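Local coordinates for protein peptidoglycan D,D-transpeptidase FtsI (Yersinia pestis, PDB 6SYN) that probably cross-links peptidoglycan as a D,D-transpeptidase, a class B penicillin-binding protein of the periplasm that is acylated by beta-lactams, at residues 377-389 with 399-413. Numbering follows the deposited sequence.
Sequences YATIGSMGVYRPL and AGERIFPEPLVRTVV
Y386 and E401 pair through their backbones as the hydrogen-bonded step of a two-stranded antiparallel sheet: Y386 N donates to E401 O (2.8 Å), and E401 N returns a straighter bond to Y386 O. Two residues further along, I403 N donates to G384 O (3.0 Å, 168°), so three main-chain bonds join the two strands. Between these bonds, V385 and R402 form the non-hydrogen-bonded pair; the V385 methyl CG2 lies over one face of the R402 guanidinium, toward its rim; a beta-branched valine suits an extended strand and offers the flat cation an apolar surface. R402 bends at chi2 and chi3 (87° and 49°), which brings NH1 back to F404 O, a bond of 3.1 Å that is almost perfectly linear and lies in the planes of both groups. The same NH1 is 2.9 Å from M383 O, in the turn that ends helix 370-381. There M383, with positive phi, closes a Schellman motif: M383 N bonds to I380 O and G384 N to T379 O, satisfying carbonyls of the last helical turn. G384 also has positive phi, and a side chain there would run into F404 O. M383, long and flexible, sets its CG over a face of the R410 guanidinium and its SD against R410 CA (3.5 Å). R410 NH1 makes a salt bridge with E406 OE1 one turn earlier, though its hydrogen-bond geometry is weak. Deeper in, V413 CG2 meets I380 CG2 at 3.5 Å, while I403 CD1 packs on T379 CG2. The two short strands and the methyl packing beneath them join helix 370-381 to helix 406-416: F404 and V412 lean on helix 255-264, V413 touches strand 437-446 of the central sheet, and I403 O accepts a bond from R327.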
ATOM      1  N   TYR A 377      10.983   2.984   7.295  1.00  6.26           N
ATOM      2  CA  TYR A 377      11.571   1.655   7.603  1.00  6.30           C
ATOM      3  C   TYR A 377      12.694   1.333   6.603  1.00  6.42           C
ATOM      4  O   TYR A 377      13.654   0.648   7.017  1.00  6.35           O
ATOM      5  CB  TYR A 377      10.443   0.628   7.761  1.00  6.22           C
ATOM      6  CG  TYR A 377       9.843   0.694   9.140  1.00  6.19           C
ATOM      7  CD1 TYR A 377       8.937   1.686   9.481  1.00  6.16           C
ATOM      8  CD2 TYR A 377      10.276  -0.156  10.143  1.00  6.18           C
ATOM      9  CE1 TYR A 377       8.420   1.787  10.761  1.00  6.12           C
ATOM     10  CE2 TYR A 377       9.778  -0.065  11.432  1.00  6.17           C
ATOM     11  CZ  TYR A 377       8.844   0.907  11.741  1.00  6.16           C
ATOM     12  OH  TYR A 377       8.358   0.999  13.014  1.00  6.17           O
ATOM     13  N   ALA A 378      12.611   1.844   5.366  1.00  6.59           N
ATOM     14  CA  ALA A 378      13.680   1.767   4.338  1.00  6.76           C
ATOM     15  C   ALA A 378      14.900   2.588   4.783  1.00  7.02           C
ATOM     16  O   ALA A 378      16.042   2.194   4.442  1.00  7.03           O
ATOM     17  CB  ALA A 378      13.160   2.248   3.007  1.00  6.75           C
ATOM     18  N   THR A 379      14.663   3.681   5.518  1.00  7.31           N
ATOM     19  CA  THR A 379      15.696   4.589   6.082  1.00  7.56           C
ATOM     20  C   THR A 379      16.306   3.954   7.344  1.00  7.93           C
ATOM     21  O   THR A 379      17.550   4.043   7.501  1.00  8.03           O
ATOM     22  CB  THR A 379      15.100   5.981   6.314  1.00  7.50           C
ATOM     23  OG1 THR A 379      14.469   6.350   5.087  1.00  7.50           O
ATOM     24  CG2 THR A 379      16.127   7.021   6.704  1.00  7.47           C
ATOM     25  N   ILE A 380      15.481   3.343   8.206  1.00  8.24           N
ATOM     26  CA  ILE A 380      15.953   2.515   9.361  1.00  8.47           C
ATOM     27  C   ILE A 380      16.853   1.408   8.799  1.00  8.69           C
ATOM     28  O   ILE A 380      17.969   1.207   9.341  1.00  8.70           O
ATOM     29  CB  ILE A 380      14.773   1.941  10.180  1.00  8.50           C
ATOM     30  CG1 ILE A 380      14.047   3.036  10.966  1.00  8.48           C
ATOM     31  CG2 ILE A 380      15.239   0.809  11.092  1.00  8.51           C
ATOM     32  CD1 ILE A 380      12.859   2.554  11.769  1.00  8.52           C
ATOM     33  N   GLY A 381      16.369   0.738   7.746  1.00  8.93           N
ATOM     34  CA  GLY A 381      17.004  -0.421   7.092  1.00  9.10           C
ATOM     35  C   GLY A 381      18.357  -0.087   6.494  1.00  9.30           C
ATOM     36  O   GLY A 381      19.243  -0.953   6.559  1.00  9.28           O
ATOM     37  N   SER A 382      18.516   1.110   5.914  1.00  9.65           N
ATOM     38  CA  SER A 382      19.803   1.592   5.337  1.00  9.90           C
ATOM     39  C   SER A 382      20.784   1.993   6.458  1.00 10.20           C
ATOM     40  O   SER A 382      21.929   2.377   6.132  1.00 10.23           O
ATOM     41  CB  SER A 382      19.575   2.713   4.340  1.00  9.81           C
ATOM     42  OG  SER A 382      18.833   3.781   4.910  1.00  9.72           O
ATOM     43  N   MET A 383      20.364   1.865   7.724  1.00 10.52           N
ATOM     44  CA  MET A 383      21.068   2.360   8.937  1.00 10.80           C
ATOM     45  C   MET A 383      21.226   3.885   8.830  1.00 10.95           C
ATOM     46  O   MET A 383      22.364   4.373   8.942  1.00 11.08           O
ATOM     47  CB  MET A 383      22.433   1.685   9.126  1.00 10.89           C
ATOM     48  CG  MET A 383      22.371   0.162   9.211  1.00 11.02           C
ATOM     49  SD  MET A 383      21.404  -0.473  10.616  1.00 11.21           S
ATOM     50  CE  MET A 383      20.829  -2.020   9.923  1.00 11.08           C
ATOM     51  N   GLY A 384      20.120   4.600   8.596  1.00 10.98           N
ATOM     52  CA  GLY A 384      20.035   6.072   8.699  1.00 11.00           C
ATOM     53  C   GLY A 384      20.401   6.802   7.413  1.00 11.07           C
ATOM     54  O   GLY A 384      20.933   7.931   7.513  1.00 11.20           O
ATOM     55  N   VAL A 385      20.106   6.221   6.245  1.00 11.03           N
ATOM     56  CA  VAL A 385      20.317   6.874   4.915  1.00 10.94           C
ATOM     57  C   VAL A 385      18.954   7.051   4.233  1.00 10.78           C
ATOM     58  O   VAL A 385      18.432   6.067   3.674  1.00 10.74           O
ATOM     59  CB  VAL A 385      21.312   6.075   4.049  1.00 10.96           C
ATOM     60  CG1 VAL A 385      21.404   6.606   2.622  1.00 10.93           C
ATOM     61  CG2 VAL A 385      22.689   6.037   4.700  1.00 10.94           C
ATOM     62  N   TYR A 386      18.402   8.267   4.305  1.00 10.60           N
ATOM     63  CA  TYR A 386      17.116   8.670   3.681  1.00 10.58           C
ATOM     64  C   TYR A 386      17.305   8.761   2.163  1.00 10.76           C
ATOM     65  O   TYR A 386      17.962   9.717   1.700  1.00 10.63           O
ATOM     66  CB  TYR A 386      16.634   9.996   4.273  1.00 10.40           C
ATOM     67  CG  TYR A 386      15.322  10.505   3.731  1.00 10.21           C
ATOM     68  CD1 TYR A 386      14.117  10.029   4.219  1.00 10.16           C
ATOM     69  CD2 TYR A 386      15.284  11.481   2.750  1.00 10.15           C
ATOM     70  CE1 TYR A 386      12.905  10.500   3.736  1.00 10.15           C
ATOM     71  CE2 TYR A 386      14.084  11.958   2.251  1.00 10.13           C
ATOM     72  CZ  TYR A 386      12.888  11.465   2.745  1.00 10.14           C
ATOM     73  OH  TYR A 386      11.699  11.931   2.261  1.00 10.15           O
ATOM     74  N   ARG A 387      16.746   7.794   1.425  1.00 11.05           N
ATOM     75  CA  ARG A 387      16.823   7.705  -0.059  1.00 11.21           C
ATOM     76  C   ARG A 387      15.464   8.052  -0.660  1.00 11.33           C
ATOM     77  O   ARG A 387      14.428   7.782  -0.063  1.00 11.56           O
ATOM     78  CB  ARG A 387      17.302   6.313  -0.485  1.00 11.21           C
ATOM     79  CG  ARG A 387      18.770   6.284  -0.892  1.00 11.36           C
ATOM     80  CD  ARG A 387      19.256   4.947  -1.417  1.00 11.29           C
ATOM     81  NE  ARG A 387      19.598   4.073  -0.306  1.00 11.42           N
ATOM     82  CZ  ARG A 387      20.808   3.929   0.226  1.00 11.36           C
ATOM     83  NH1 ARG A 387      20.969   3.108   1.251  1.00 11.42           N
ATOM     84  NH2 ARG A 387      21.850   4.579  -0.258  1.00 11.39           N
ATOM     85  N   PRO A 388      15.425   8.711  -1.838  1.00 11.54           N
ATOM     86  CA  PRO A 388      14.173   8.910  -2.568  1.00 11.61           C
ATOM     87  C   PRO A 388      13.559   7.629  -3.153  1.00 11.67           C
ATOM     88  O   PRO A 388      14.282   6.749  -3.579  1.00 11.56           O
ATOM     89  CB  PRO A 388      14.531   9.860  -3.725  1.00 11.62           C
ATOM     90  CG  PRO A 388      16.046   9.828  -3.829  1.00 11.64           C
ATOM     91  CD  PRO A 388      16.566   9.378  -2.480  1.00 11.63           C
ATOM     92  N   LEU A 389      12.226   7.597  -3.198  1.00 11.84           N
ATOM     93  CA  LEU A 389      11.405   6.503  -3.777  1.00 11.98           C
ATOM     94  C   LEU A 389      11.378   6.623  -5.307  1.00 12.06           C
ATOM     95  O   LEU A 389      11.612   7.735  -5.803  1.00 12.06           O
ATOM     96  CB  LEU A 389       9.994   6.616  -3.195  1.00 12.01           C
ATOM     97  CG  LEU A 389       9.883   6.414  -1.685  1.00 12.02           C
ATOM     98  CD1 LEU A 389       8.639   7.094  -1.134  1.00 12.01           C
ATOM     99  CD2 LEU A 389       9.885   4.933  -1.336  1.00 12.08           C
ATOM    100  N   ALA A 399      22.339   7.763  -4.555  1.00 22.52           N
ATOM    101  CA  ALA A 399      22.749   8.696  -3.483  1.00 22.37           C
ATOM    102  C   ALA A 399      21.614   8.799  -2.455  1.00 22.85           C
ATOM    103  O   ALA A 399      20.432   8.686  -2.854  1.00 22.79           O
ATOM    104  CB  ALA A 399      23.096  10.047  -4.059  1.00 21.83           C
ATOM    105  N   GLY A 400      21.972   8.965  -1.180  1.00 22.72           N
ATOM    106  CA  GLY A 400      21.035   9.254  -0.082  1.00 22.63           C
ATOM    107  C   GLY A 400      21.590  10.330   0.830  1.00 22.78           C
ATOM    108  O   GLY A 400      22.795  10.637   0.722  1.00 22.80           O
ATOM    109  N   GLU A 401      20.736  10.891   1.687  1.00 23.12           N
ATOM    110  CA  GLU A 401      21.121  11.856   2.750  1.00 23.47           C
ATOM    111  C   GLU A 401      21.200  11.089   4.074  1.00 21.87           C
ATOM    112  O   GLU A 401      20.217  10.409   4.421  1.00 21.35           O
ATOM    113  CB  GLU A 401      20.109  13.004   2.815  1.00 25.33           C
ATOM    114  CG  GLU A 401      20.611  14.226   3.569  1.00 27.16           C
ATOM    115  CD  GLU A 401      19.581  15.326   3.772  1.00 29.04           C
ATOM    116  OE1 GLU A 401      18.429  15.162   3.310  1.00 30.35           O
ATOM    117  OE2 GLU A 401      19.931  16.352   4.392  1.00 30.97           O
ATOM    118  N   ARG A 402      22.341  11.168   4.759  1.00 20.56           N
ATOM    119  CA  ARG A 402      22.525  10.656   6.145  1.00 19.47           C
ATOM    120  C   ARG A 402      21.694  11.531   7.092  1.00 18.66           C
ATOM    121  O   ARG A 402      21.846  12.764   7.040  1.00 18.11           O
ATOM    122  CB  ARG A 402      24.015  10.663   6.503  1.00 18.98           C
ATOM    123  CG  ARG A 402      24.327  10.573   7.991  1.00 18.86           C
ATOM    124  CD  ARG A 402      24.399   9.153   8.505  1.00 18.60           C
ATOM    125  NE  ARG A 402      25.230   8.293   7.676  1.00 18.60           N
ATOM    126  CZ  ARG A 402      25.255   6.966   7.756  1.00 18.52           C
ATOM    127  NH1 ARG A 402      24.506   6.343   8.650  1.00 18.58           N
ATOM    128  NH2 ARG A 402      26.021   6.267   6.937  1.00 18.23           N
ATOM    129  N   ILE A 403      20.837  10.919   7.911  1.00 17.94           N
ATOM    130  CA  ILE A 403      19.972  11.649   8.884  1.00 17.69           C
ATOM    131  C   ILE A 403      20.295  11.201  10.315  1.00 17.73           C
ATOM    132  O   ILE A 403      20.157  12.041  11.221  1.00 17.98           O
ATOM    133  CB  ILE A 403      18.481  11.486   8.537  1.00 17.42           C
ATOM    134  CG1 ILE A 403      18.067  10.019   8.419  1.00 17.30           C
ATOM    135  CG2 ILE A 403      18.152  12.266   7.273  1.00 17.40           C
ATOM    136  CD1 ILE A 403      16.686   9.739   8.940  1.00 17.36           C
ATOM    137  N   PHE A 404      20.702   9.943  10.514  1.00 17.71           N
ATOM    138  CA  PHE A 404      21.229   9.433  11.807  1.00 18.07           C
ATOM    139  C   PHE A 404      22.525   8.665  11.572  1.00 17.67           C
ATOM    140  O   PHE A 404      22.662   7.977  10.562  1.00 17.99           O
ATOM    141  CB  PHE A 404      20.196   8.561  12.526  1.00 18.60           C
ATOM    142  CG  PHE A 404      19.379   9.302  13.551  1.00 18.94           C
ATOM    143  CD1 PHE A 404      18.455  10.260  13.166  1.00 18.97           C
ATOM    144  CD2 PHE A 404      19.547   9.056  14.905  1.00 19.28           C
ATOM    145  CE1 PHE A 404      17.711  10.949  14.113  1.00 19.31           C
ATOM    146  CE2 PHE A 404      18.799   9.742  15.852  1.00 19.26           C
ATOM    147  CZ  PHE A 404      17.882  10.687  15.455  1.00 19.11           C
ATOM    148  N   PRO A 405      23.494   8.743  12.515  1.00 17.35           N
ATOM    149  CA  PRO A 405      24.742   7.984  12.423  1.00 17.25           C
ATOM    150  C   PRO A 405      24.505   6.463  12.460  1.00 17.21           C
ATOM    151  O   PRO A 405      23.707   6.018  13.267  1.00 16.86           O
ATOM    152  CB  PRO A 405      25.547   8.423  13.659  1.00 17.20           C
ATOM    153  CG  PRO A 405      24.872   9.691  14.149  1.00 17.16           C
ATOM    154  CD  PRO A 405      23.423   9.554  13.741  1.00 17.31           C
ATOM    155  N   GLU A 406      25.213   5.713  11.609  1.00 17.17           N
ATOM    156  CA  GLU A 406      24.956   4.273  11.322  1.00 17.62           C
ATOM    157  C   GLU A 406      24.884   3.447  12.610  1.00 17.42           C
ATOM    158  O   GLU A 406      23.958   2.653  12.762  1.00 16.85           O
ATOM    159  CB  GLU A 406      26.013   3.719  10.364  1.00 17.98           C
ATOM    160  CG  GLU A 406      26.016   2.207  10.259  1.00 18.57           C
ATOM    161  CD  GLU A 406      27.037   1.657   9.280  1.00 19.62           C
ATOM    162  OE1 GLU A 406      26.668   0.765   8.483  1.00 20.16           O
ATOM    163  OE2 GLU A 406      28.205   2.107   9.331  1.00 20.27           O
ATOM    164  N   PRO A 407      25.840   3.567  13.566  1.00 17.74           N
ATOM    165  CA  PRO A 407      25.890   2.654  14.714  1.00 17.66           C
ATOM    166  C   PRO A 407      24.741   2.894  15.708  1.00 17.20           C
ATOM    167  O   PRO A 407      24.334   1.957  16.386  1.00 16.92           O
ATOM    168  CB  PRO A 407      27.257   2.922  15.375  1.00 17.58           C
ATOM    169  CG  PRO A 407      27.990   3.865  14.425  1.00 17.74           C
ATOM    170  CD  PRO A 407      26.917   4.570  13.619  1.00 17.79           C
ATOM    171  N   LEU A 408      24.256   4.139  15.758  1.00 16.63           N
ATOM    172  CA  LEU A 408      23.059   4.575  16.527  1.00 16.34           C
ATOM    173  C   LEU A 408      21.830   3.808  16.022  1.00 16.13           C
ATOM    174  O   LEU A 408      21.087   3.274  16.872  1.00 16.36           O
ATOM    175  CB  LEU A 408      22.894   6.089  16.352  1.00 16.39           C
ATOM    176  CG  LEU A 408      22.052   6.796  17.411  1.00 16.56           C
ATOM    177  CD1 LEU A 408      22.390   8.277  17.478  1.00 16.45           C
ATOM    178  CD2 LEU A 408      20.567   6.597  17.148  1.00 16.87           C
ATOM    179  N   VAL A 409      21.642   3.737  14.697  1.00 15.45           N
ATOM    180  CA  VAL A 409      20.458   3.096  14.044  1.00 15.30           C
ATOM    181  C   VAL A 409      20.573   1.567  14.190  1.00 15.52           C
ATOM    182  O   VAL A 409      19.527   0.915  14.429  1.00 15.30           O
ATOM    183  CB  VAL A 409      20.318   3.527  12.567  1.00 14.94           C
ATOM    184  CG1 VAL A 409      19.144   2.855  11.868  1.00 14.74           C
ATOM    185  CG2 VAL A 409      20.209   5.036  12.418  1.00 14.92           C
ATOM    186  N   ARG A 410      21.788   1.020  14.051  1.00 15.74           N
ATOM    187  CA  ARG A 410      22.054  -0.445  14.041  1.00 15.96           C
ATOM    188  C   ARG A 410      21.717  -1.014  15.421  1.00 15.49           C
ATOM    189  O   ARG A 410      21.088  -2.092  15.471  1.00 15.38           O
ATOM    190  CB  ARG A 410      23.503  -0.738  13.636  1.00 16.76           C
ATOM    191  CG  ARG A 410      23.867  -2.218  13.647  1.00 17.58           C
ATOM    192  CD  ARG A 410      25.147  -2.548  12.897  1.00 18.16           C
ATOM    193  NE  ARG A 410      24.900  -2.668  11.461  1.00 18.97           N
ATOM    194  CZ  ARG A 410      25.510  -1.975  10.496  1.00 19.54           C
ATOM    195  NH1 ARG A 410      26.456  -1.092  10.782  1.00 19.84           N
ATOM    196  NH2 ARG A 410      25.172  -2.180   9.232  1.00 19.26           N
ATOM    197  N   THR A 411      22.095  -0.297  16.485  1.00 15.05           N
ATOM    198  CA  THR A 411      21.763  -0.624  17.898  1.00 14.73           C
ATOM    199  C   THR A 411      20.243  -0.729  18.054  1.00 14.28           C
ATOM    200  O   THR A 411      19.793  -1.676  18.721  1.00 14.32           O
ATOM    201  CB  THR A 411      22.365   0.397  18.873  1.00 14.88           C
ATOM    202  OG1 THR A 411      23.765   0.137  18.976  1.00 15.20           O
ATOM    203  CG2 THR A 411      21.767   0.332  20.260  1.00 14.77           C
ATOM    204  N   VAL A 412      19.486   0.207  17.475  1.00 13.85           N
ATOM    205  CA  VAL A 412      17.996   0.244  17.587  1.00 13.64           C
ATOM    206  C   VAL A 412      17.394  -0.829  16.675  1.00 13.57           C
ATOM    207  O   VAL A 412      16.397  -1.453  17.084  1.00 13.37           O
ATOM    208  CB  VAL A 412      17.425   1.642  17.284  1.00 13.57           C
ATOM    209  CG1 VAL A 412      15.904   1.642  17.259  1.00 13.55           C
ATOM    210  CG2 VAL A 412      17.935   2.667  18.283  1.00 13.68           C
ATOM    211  N   VAL A 413      17.967  -1.046  15.490  1.00 13.58           N
ATOM    212  CA  VAL A 413      17.558  -2.189  14.626  1.00 13.68           C
ATOM    213  C   VAL A 413      17.762  -3.470  15.446  1.00 14.03           C
ATOM    214  O   VAL A 413      16.822  -4.287  15.491  1.00 14.14           O
ATOM    215  CB  VAL A 413      18.302  -2.215  13.276  1.00 13.59           C
ATOM    216  CG1 VAL A 413      18.004  -3.485  12.494  1.00 13.56           C
ATOM    217  CG2 VAL A 413      17.962  -1.001  12.421  1.00 13.60           C
TER